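Local coordinates for epsin-1 (Saccharomyces cerevisiae, PDB 5ONF), which binds membranes rich in phosphatidylinositol 4,5- or 3,5-bisphosphate through its ENTH domain and is required for endocytosis and actin localization in yeast, at residues Asn31-Lys36 / Ile73-Thr78. Sequence-based numbering, arbitrary orientation.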
loop_
_atom_site.group_PDB
_atom_site.type_symbol
_atom_site.label_atom_id
_atom_site.label_comp_id
_atom_site.label_asym_id
_atom_site.label_seq_id
_atom_site.Cartn_x
_atom_site.Cartn_y
_atom_site.Cartn_z
ATOM N N ASN A 31 -0.937 -8.504 -12.135
ATOM C CA ASN A 31 -0.350 -9.796 -12.577
ATOM C C ASN A 31 0.505 -9.739 -13.850
ATOM O O ASN A 31 1.181 -10.713 -14.166
ATOM C CB ASN A 31 -1.431 -10.878 -12.803
ATOM C CG ASN A 31 -2.548 -10.414 -13.720
ATOM O OD1 ASN A 31 -2.360 -10.282 -14.927
ATOM N ND2 ASN A 31 -3.727 -10.186 -13.153
ATOM N N HIS A 32 0.523 -8.608 -14.555
ATOM C CA HIS A 32 0.974 -8.557 -15.947
ATOM C C HIS A 32 2.491 -8.523 -16.086
ATOM O O HIS A 32 3.001 -8.239 -17.178
ATOM C CB HIS A 32 0.385 -7.319 -16.638
ATOM C CG HIS A 32 -1.102 -7.211 -16.513
ATOM N ND1 HIS A 32 -1.722 -6.806 -15.352
ATOM C CD2 HIS A 32 -2.093 -7.455 -17.403
ATOM C CE1 HIS A 32 -3.031 -6.802 -15.533
ATOM N NE2 HIS A 32 -3.282 -7.191 -16.769
ATOM N N GLN A 33 3.216 -8.814 -15.000
ATOM C CA GLN A 33 4.662 -8.636 -14.947
ATOM C C GLN A 33 5.021 -7.183 -15.310
ATOM O O GLN A 33 4.165 -6.288 -15.235
ATOM C CB GLN A 33 5.369 -9.705 -15.819
ATOM C CG GLN A 33 5.816 -10.942 -15.052
ATOM C CD GLN A 33 6.878 -10.645 -14.009
ATOM O OE1 GLN A 33 7.881 -10.004 -14.304
ATOM N NE2 GLN A 33 6.658 -11.112 -12.783
ATOM N N VAL A 34 6.275 -6.942 -15.675
ATOM C CA VAL A 34 6.727 -5.609 -16.016
ATOM C C VAL A 34 6.764 -5.490 -17.534
ATOM O O VAL A 34 7.159 -6.435 -18.225
ATOM C CB VAL A 34 8.124 -5.347 -15.422
ATOM C CG1 VAL A 34 8.480 -3.876 -15.521
ATOM C CG2 VAL A 34 8.175 -5.793 -13.966
ATOM N N SER A 35 6.342 -4.329 -18.042
ATOM C CA SER A 35 6.411 -4.023 -19.474
ATOM C C SER A 35 7.866 -3.973 -19.933
ATOM O O SER A 35 8.758 -3.585 -19.165
ATOM C CB SER A 35 5.727 -2.683 -19.779
ATOM O OG SER A 35 5.673 -2.416 -21.175
ATOM N N LYS A 36 8.092 -4.366 -21.186
ATOM C CA LYS A 36 9.446 -4.467 -21.730
ATOM C C LYS A 36 10.143 -3.123 -21.826
ATOM O O LYS A 36 11.358 -3.050 -21.679
ATOM C CB LYS A 36 9.439 -5.138 -23.106
ATOM C CG LYS A 36 8.855 -4.310 -24.256
ATOM C CD LYS A 36 9.058 -4.976 -25.611
ATOM C CE LYS A 36 10.528 -5.083 -25.994
ATOM N NZ LYS A 36 10.718 -5.743 -27.311
ATOM N N ILE A 73 6.400 -7.848 -4.654
ATOM C CA ILE A 73 7.714 -8.452 -4.382
ATOM C C ILE A 73 8.174 -9.281 -5.594
ATOM O O ILE A 73 9.385 -9.426 -5.843
ATOM C CB ILE A 73 7.709 -9.347 -3.112
ATOM C CG1 ILE A 73 6.916 -8.696 -1.958
ATOM C CG2 ILE A 73 9.141 -9.608 -2.652
ATOM C CD1 ILE A 73 6.678 -9.581 -0.751
ATOM N N ALA A 74 7.201 -9.835 -6.326
ATOM C CA ALA A 74 7.466 -10.599 -7.547
ATOM C C ALA A 74 8.035 -9.718 -8.640
ATOM O O ALA A 74 9.111 -10.007 -9.182
ATOM C CB ALA A 74 6.197 -11.293 -8.041
ATOM N N LYS A 75 7.314 -8.649 -8.957
ATOM C CA LYS A 75 7.752 -7.706 -9.987
ATOM C C LYS A 75 9.026 -6.982 -9.560
ATOM O O LYS A 75 9.939 -6.812 -10.379
ATOM C CB LYS A 75 6.642 -6.710 -10.330
ATOM C CG LYS A 75 5.406 -7.365 -10.933
ATOM C CD LYS A 75 4.273 -6.381 -11.142
ATOM C CE LYS A 75 3.026 -7.054 -11.682
ATOM N NZ LYS A 75 1.942 -6.085 -11.993
ATOM N N ALA A 76 9.099 -6.578 -8.285
ATOM C CA ALA A 76 10.265 -5.832 -7.762
ATOM C C ALA A 76 11.593 -6.517 -8.051
ATOM O O ALA A 76 12.561 -5.863 -8.443
ATOM C CB ALA A 76 10.120 -5.608 -6.273
ATOM N N LEU A 77 11.615 -7.840 -7.870
ATOM C CA LEU A 77 12.815 -8.645 -8.096
ATOM C C LEU A 77 13.216 -8.724 -9.572
ATOM O O LEU A 77 14.408 -8.772 -9.868
ATOM C CB LEU A 77 12.635 -10.053 -7.501
ATOM C CG LEU A 77 12.463 -10.114 -5.973
ATOM C CD1 LEU A 77 12.087 -11.515 -5.535
ATOM C CD2 LEU A 77 13.711 -9.658 -5.238
ATOM N N THR A 78 12.239 -8.748 -10.482
ATOM C CA THR A 78 12.519 -8.656 -11.927
ATOM C C THR A 78 13.076 -7.293 -12.325
ATOM O O THR A 78 13.896 -7.192 -13.237
ATOM C CB THR A 78 11.271 -8.924 -12.791
ATOM O OG1 THR A 78 10.143 -8.228 -12.255
ATOM C CG2 THR A 78 10.964 -10.393 -12.819
#
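Lys75 reaches Gln33 with CG anti to its own carbonyl carbon (chi1 -63°) and every later torsion extended. The straight chain leaves the helix and slants across the loop backbone at Gln33. Lys75 CE lies 3.8 Å from Gln33 N and is equally near Gln33 O. Lys75 NZ ends 3.8 Å from Asn31 N, which is proximity and not a bond. The ammonium is instead hydrogen-bonded to Ser28 OG, earlier in the same loop. Val34 covers the start of the chain. With CG1 anti to the backbone N (chi1 -168°), Val34 CG2 is the methyl that meets the helix, 4.1 Å from Lys75 CB and 3.6 Å from Thr78 OG1. Gln33 lies across Thr78, but its amide orientation is uncertain. With the chain cut back to an alanine here, Ser28 OG is likely to lose its ammonium partner and a gap to open beside the Gln33 backbone. The contact lays the loop between helices 18-26 and 36-45 against helix 70-86 of the all-helical ENTH domain. Helix 120-134 flanks it, with Lys125 touching Gln33 and Thr78, while Ile73 and Leu77 pack on helices 49-63 and 120-134.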